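Long-range contacts in conserved protein (MTH177) (Methanothermobacter marburgensis, PDB 1TR8), which probably contacts nascent chains as they emerge from the ribosome, working as a homodimeric, RNA-binding nascent polypeptide-associated complex: residues I30-K35 with K52-S57; R15-V20 with P34-M39. One frame throughout, in Å; residues are numbered along the deposited sequence.

Contact 1 of 2, residues I30-K35 with K52-S57; sequences IIKNPK and KARERS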
loop_
_atom_site.group_PDB
_atom_site.type_symbol
_atom_site.label_atom_id
_atom_site.label_comp_id
_atom_site.label_asym_id
_atom_site.label_seq_id
_atom_site.Cartn_x
_atom_site.Cartn_y
_atom_site.Cartn_z
ATOM N N ILE A 30 -11.156 5.826 -2.019
ATOM C CA ILE A 30 -10.552 5.857 -3.335
ATOM C C ILE A 30 -11.198 6.975 -4.149
ATOM O O ILE A 30 -12.433 7.040 -4.252
ATOM C CB ILE A 30 -10.769 4.483 -4.050
ATOM C CG1 ILE A 30 -10.099 3.351 -3.266
ATOM C CG2 ILE A 30 -10.241 4.493 -5.476
ATOM C CD1 ILE A 30 -11.093 2.522 -2.533
ATOM N N ILE A 31 -10.359 7.859 -4.690
ATOM C CA ILE A 31 -10.804 8.901 -5.608
ATOM C C ILE A 31 -10.216 8.690 -6.991
ATOM O O ILE A 31 -9.001 8.806 -7.185
ATOM C CB ILE A 31 -10.398 10.286 -5.084
ATOM C CG1 ILE A 31 -10.800 10.413 -3.617
ATOM C CG2 ILE A 31 -11.085 11.364 -5.915
ATOM C CD1 ILE A 31 -10.444 11.734 -2.996
ATOM N N LYS A 32 -11.081 8.483 -7.972
ATOM C CA LYS A 32 -10.643 8.248 -9.347
ATOM C C LYS A 32 -10.481 9.539 -10.154
ATOM O O LYS A 32 -11.267 10.462 -10.038
ATOM C CB LYS A 32 -11.600 7.294 -10.064
ATOM C CG LYS A 32 -11.370 5.836 -9.670
ATOM C CD LYS A 32 -12.664 5.080 -9.380
ATOM C CE LYS A 32 -12.480 4.101 -8.210
ATOM N NZ LYS A 32 -13.698 3.265 -7.896
ATOM N N ASN A 33 -9.390 9.620 -10.904
ATOM C CA ASN A 33 -9.106 10.773 -11.733
ATOM C C ASN A 33 -9.411 12.077 -11.003
ATOM O O ASN A 33 -10.182 12.918 -11.467
ATOM C CB ASN A 33 -9.885 10.669 -13.049
ATOM C CG ASN A 33 -9.401 9.509 -13.913
ATOM O OD1 ASN A 33 -10.178 8.619 -14.283
ATOM N ND2 ASN A 33 -8.104 9.507 -14.221
ATOM N N PRO A 34 -8.790 12.245 -9.847
ATOM C CA PRO A 34 -8.933 13.467 -9.092
ATOM C C PRO A 34 -8.170 14.623 -9.698
ATOM O O PRO A 34 -7.269 14.425 -10.520
ATOM C CB PRO A 34 -8.308 13.090 -7.752
ATOM C CG PRO A 34 -7.328 12.061 -8.083
ATOM C CD PRO A 34 -7.918 11.273 -9.170
ATOM N N LYS A 35 -8.541 15.827 -9.285
ATOM C CA LYS A 35 -7.713 17.000 -9.485
ATOM C C LYS A 35 -6.823 17.179 -8.246
ATOM O O LYS A 35 -7.286 17.070 -7.109
ATOM C CB LYS A 35 -8.595 18.227 -9.707
ATOM C CG LYS A 35 -7.791 19.511 -9.732
ATOM C CD LYS A 35 -8.292 20.507 -10.774
ATOM C CE LYS A 35 -7.181 21.517 -11.037
ATOM N NZ LYS A 35 -5.890 21.035 -10.410
ATOM N N LYS A 52 -14.659 12.676 -6.814
ATOM C CA LYS A 52 -15.716 11.901 -6.198
ATOM C C LYS A 52 -15.108 10.681 -5.507
ATOM O O LYS A 52 -14.272 9.962 -6.066
ATOM C CB LYS A 52 -16.794 11.558 -7.230
ATOM C CG LYS A 52 -17.345 12.825 -7.903
ATOM C CD LYS A 52 -18.700 12.638 -8.578
ATOM C CE LYS A 52 -19.880 13.126 -7.714
ATOM N NZ LYS A 52 -20.092 12.300 -6.476
ATOM N N ALA A 53 -15.490 10.502 -4.250
ATOM C CA ALA A 53 -14.895 9.499 -3.394
ATOM C C ALA A 53 -15.764 8.262 -3.304
ATOM O O ALA A 53 -17.005 8.361 -3.309
ATOM C CB ALA A 53 -14.686 10.073 -2.023
ATOM N N ARG A 54 -15.095 7.110 -3.227
ATOM C CA ARG A 54 -15.725 5.829 -2.922
ATOM C C ARG A 54 -14.984 5.113 -1.785
ATOM O O ARG A 54 -13.794 5.359 -1.538
ATOM C CB ARG A 54 -15.720 4.927 -4.157
ATOM C CG ARG A 54 -16.617 5.386 -5.272
ATOM C CD ARG A 54 -16.668 4.369 -6.428
ATOM N NE ARG A 54 -17.708 4.692 -7.391
ATOM C CZ ARG A 54 -17.542 5.551 -8.382
ATOM N NH1 ARG A 54 -16.373 6.159 -8.550
ATOM N NH2 ARG A 54 -18.534 5.796 -9.224
ATOM N N GLU A 55 -15.721 4.260 -1.079
ATOM C CA GLU A 55 -15.217 3.548 0.084
ATOM C C GLU A 55 -15.096 2.069 -0.175
ATOM O O GLU A 55 -15.970 1.469 -0.785
ATOM C CB GLU A 55 -16.146 3.696 1.268
ATOM C CG GLU A 55 -16.234 5.116 1.751
ATOM C CD GLU A 55 -16.939 5.201 3.076
ATOM O OE1 GLU A 55 -17.891 4.406 3.282
ATOM O OE2 GLU A 55 -16.470 6.015 3.898
ATOM N N ARG A 56 -14.060 1.501 0.432
ATOM C CA ARG A 56 -13.706 0.082 0.338
ATOM C C ARG A 56 -13.346 -0.380 1.736
ATOM O O ARG A 56 -12.393 0.127 2.306
ATOM C CB ARG A 56 -12.460 -0.007 -0.525
ATOM C CG ARG A 56 -12.065 -1.370 -0.910
ATOM C CD ARG A 56 -11.177 -1.336 -2.134
ATOM N NE ARG A 56 -9.903 -0.713 -1.852
ATOM C CZ ARG A 56 -9.038 -0.357 -2.783
ATOM N NH1 ARG A 56 -9.361 -0.494 -4.063
ATOM N NH2 ARG A 56 -7.874 0.167 -2.433
ATOM N N SER A 57 -14.107 -1.293 2.314
ATOM C CA SER A 57 -13.874 -1.688 3.700
ATOM C C SER A 57 -12.833 -2.815 3.806
ATOM O O SER A 57 -12.546 -3.494 2.819
ATOM C CB SER A 57 -15.184 -2.084 4.371
ATOM O OG SER A 57 -15.579 -3.369 3.949
#
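Two backbone hydrogen bonds tie residues 30-35 to 52-57, both exchanged by a single pair, Ile-30 and Arg-54. Ile-30 N donates to Arg-54 O at 2.7 Å, nearly straight at 171°, and Arg-54 N returns a bond to Ile-30 O at 2.9 Å. Each donor lies in the plane of the carbonyl it meets. A weaker CA-H...O contact from Ala-53 CA to Ile-30 O, 3.6 Å long, flanks this pair. Strands 27-32 and 53-61 are thus antiparallel neighbours in a three-stranded sheet of the NAC domain, and Arg-54 and Glu-55 also pair with a strand of the second subunit, carrying the sheet across the interface.

Apolar packing centres on Ile-30, whose CD1 sits 3.4 Å above the plane of the Arg-56 guanidinium, over its centre. Arg-56 sends CG anti to its backbone N (chi1 -171°) and bends at chi3, 67°, folding the flat group back over the methyl, while Glu-28 holds NH2 in a salt bridge. An alanine here would probably leave Ile-30 CD1 without its guanidinium cover and Glu-28 without that partner. Ile-31 CG1 packs 4.2 Å from Ala-53 CB, and its CG2 lies 3.5 Å from the carbonyl Lys-52 O.

Lys-32 crosses Arg-54 at about a right angle, its NZ 3.5 Å from Arg-54 CD; NZ and Arg-54 NH1, like charges 4.0 Å apart, would probably repel.

Contact 2 of 2, residues R15-V20 with P34-M39; sequences RGVEEV and PKVNVM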
loop_
_atom_site.group_PDB
_atom_site.type_symbol
_atom_site.label_atom_id
_atom_site.label_comp_id
_atom_site.label_asym_id
_atom_site.label_seq_id
_atom_site.Cartn_x
_atom_site.Cartn_y
_atom_site.Cartn_z
ATOM N N ARG A 15 -0.253 16.790 -12.499
ATOM C CA ARG A 15 -0.949 16.319 -13.693
ATOM C C ARG A 15 -0.822 14.797 -13.865
ATOM O O ARG A 15 0.161 14.191 -13.445
ATOM C CB ARG A 15 -0.387 17.073 -14.913
ATOM C CG ARG A 15 -1.221 16.961 -16.141
ATOM C CD ARG A 15 -0.754 17.860 -17.269
ATOM N NE ARG A 15 -1.222 17.416 -18.578
ATOM C CZ ARG A 15 -0.522 16.666 -19.418
ATOM N NH1 ARG A 15 0.679 16.221 -19.074
ATOM N NH2 ARG A 15 -1.032 16.351 -20.613
ATOM N N GLY A 16 -1.859 14.180 -14.430
ATOM C CA GLY A 16 -1.853 12.742 -14.751
ATOM C C GLY A 16 -2.078 11.824 -13.565
ATOM O O GLY A 16 -1.548 10.722 -13.530
ATOM N N VAL A 17 -2.856 12.267 -12.585
ATOM C CA VAL A 17 -3.116 11.433 -11.439
ATOM C C VAL A 17 -4.293 10.531 -11.776
ATOM O O VAL A 17 -5.356 11.007 -12.156
ATOM C CB VAL A 17 -3.375 12.229 -10.146
ATOM C CG1 VAL A 17 -3.741 11.265 -9.000
ATOM C CG2 VAL A 17 -2.141 13.051 -9.763
ATOM N N GLU A 18 -4.062 9.223 -11.699
ATOM C CA GLU A 18 -5.076 8.239 -12.032
ATOM C C GLU A 18 -5.952 7.889 -10.853
ATOM O O GLU A 18 -7.127 7.605 -11.034
ATOM C CB GLU A 18 -4.449 6.976 -12.631
ATOM C CG GLU A 18 -3.775 7.261 -13.959
ATOM C CD GLU A 18 -3.185 6.031 -14.613
ATOM O OE1 GLU A 18 -3.121 4.961 -13.965
ATOM O OE2 GLU A 18 -2.808 6.138 -15.798
ATOM N N GLU A 19 -5.412 7.976 -9.646
ATOM C CA GLU A 19 -6.137 7.565 -8.464
ATOM C C GLU A 19 -5.402 8.055 -7.238
ATOM O O GLU A 19 -4.156 8.135 -7.223
ATOM C CB GLU A 19 -6.208 6.041 -8.491
ATOM C CG GLU A 19 -7.013 5.328 -7.420
ATOM C CD GLU A 19 -7.012 3.813 -7.674
ATOM O OE1 GLU A 19 -7.045 3.403 -8.851
ATOM O OE2 GLU A 19 -7.001 3.021 -6.721
ATOM N N VAL A 20 -6.174 8.372 -6.208
ATOM C CA VAL A 20 -5.646 8.620 -4.874
ATOM C C VAL A 20 -6.379 7.654 -3.974
ATOM O O VAL A 20 -7.593 7.462 -4.117
ATOM C CB VAL A 20 -5.935 10.051 -4.422
ATOM C CG1 VAL A 20 -5.638 10.231 -2.930
ATOM C CG2 VAL A 20 -5.123 11.007 -5.282
ATOM N N PRO A 34 -8.790 12.245 -9.847
ATOM C CA PRO A 34 -8.933 13.467 -9.092
ATOM C C PRO A 34 -8.170 14.623 -9.698
ATOM O O PRO A 34 -7.269 14.425 -10.520
ATOM C CB PRO A 34 -8.308 13.090 -7.752
ATOM C CG PRO A 34 -7.328 12.061 -8.083
ATOM C CD PRO A 34 -7.918 11.273 -9.170
ATOM N N LYS A 35 -8.541 15.827 -9.285
ATOM C CA LYS A 35 -7.713 17.000 -9.485
ATOM C C LYS A 35 -6.823 17.179 -8.246
ATOM O O LYS A 35 -7.286 17.070 -7.109
ATOM C CB LYS A 35 -8.595 18.227 -9.707
ATOM C CG LYS A 35 -7.791 19.511 -9.732
ATOM C CD LYS A 35 -8.292 20.507 -10.774
ATOM C CE LYS A 35 -7.181 21.517 -11.037
ATOM N NZ LYS A 35 -5.890 21.035 -10.410
ATOM N N VAL A 36 -5.534 17.406 -8.466
ATOM C CA VAL A 36 -4.579 17.457 -7.373
ATOM C C VAL A 36 -3.644 18.662 -7.478
ATOM O O VAL A 36 -3.058 18.923 -8.525
ATOM C CB VAL A 36 -3.717 16.177 -7.294
ATOM C CG1 VAL A 36 -2.750 16.262 -6.126
ATOM C CG2 VAL A 36 -4.576 14.924 -7.194
ATOM N N ASN A 37 -3.554 19.401 -6.377
ATOM C CA ASN A 37 -2.621 20.501 -6.198
ATOM C C ASN A 37 -1.612 20.162 -5.106
ATOM O O ASN A 37 -1.916 19.423 -4.172
ATOM C CB ASN A 37 -3.383 21.758 -5.785
ATOM C CG ASN A 37 -4.137 22.371 -6.942
ATOM O OD1 ASN A 37 -3.945 21.975 -8.089
ATOM N ND2 ASN A 37 -5.011 23.329 -6.650
ATOM N N VAL A 38 -0.419 20.729 -5.212
ATOM C CA VAL A 38 0.628 20.490 -4.229
ATOM C C VAL A 38 1.356 21.783 -3.837
ATOM O O VAL A 38 1.488 22.712 -4.622
ATOM C CB VAL A 38 1.623 19.418 -4.737
ATOM C CG1 VAL A 38 2.345 19.892 -5.957
ATOM C CG2 VAL A 38 2.635 19.033 -3.638
HETATM N N MSE A 39 1.811 21.826 -2.593
HETATM C CA MSE A 39 2.684 22.890 -2.102
HETATM C C MSE A 39 3.597 22.328 -1.027
HETATM O O MSE A 39 3.272 21.338 -0.383
HETATM C CB MSE A 39 1.888 24.063 -1.534
HETATM C CG MSE A 39 0.903 23.718 -0.438
HETATM SE SE MSE A 39 0.798 25.224 0.777
HETATM C CE MSE A 39 2.090 24.545 1.997
#
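Pro-34 CG is the point where the two segments meet: Val-20 CG2 lies 3.7 Å from it and Val-17 CG1 3.8 Å from it, so one ring carbon touches a methyl from each valine. The Val-17 side chain crosses the ring at about a right angle and Val-20 meets it obliquely. One step further along, Val-36 CG2 packs 4.0 Å from Val-17 CG2, with Val-20 CG2 more distant. All four side chains leave the backbone toward the opposite segment. The contact is wholly apolar in its side chains and modest in size, burying 201 Å² over both segments.

Torsions decide which methyls touch. In Val-17, CG1 is anti to the backbone N (chi1 176°) and turns to the proline, leaving CG2, beside that N, to face Val-36. Val-20 and Val-36 likewise have CG1 anti to N, and both make their contacts here through CG2. The ring's other approach is to main chain: Pro-34 CD stands 3.9 Å from Val-17 O.

The backbones themselves stay well apart, with the CA atoms of Glu-19 and Pro-34, the nearest such pair, separated by 6.6 Å. What sets their positions lies in the next shell. Backbone hydrogen bonds join Glu-18 to Asn-33, just before the proline, and Val-36 to Leu-14, just before Arg-15. Val-49 of strand 44-51 touches both Val-20 and Pro-34.

The valines and the proline meet where the two antiparallel sheets of the NAC domain adjoin: strand 19-23 is an outermost strand of one, which the third subunit extends by pairing with Glu-19 and Val-20, while strand 35-41 runs centrally in the other, between strands 12-14 and 44-51.

Along the chain the segments come in the order 15-20, 30-35, 34-39, 52-57, with Pro-34 and Lys-35 common to both contacts, whose centres lie 12 Å apart. Contact 1 joins strands 27-32 and 53-61, two neighbours in the antiparallel sheet that strand 19-23 completes within this chain; contact 2 brings residues at and leading into strand 19-23 against Pro-34 and the beginning of strand 35-41, the middle strand of the other sheet. A probable hydrogen bond from Ile-31 N to Val-20 O (2.9 Å) connects the two directly. Residues 33-34 are thus where the chain passes between sheets. Both contacts also reach the third subunit, consistent with a part in subunit association in the four-chain assembly.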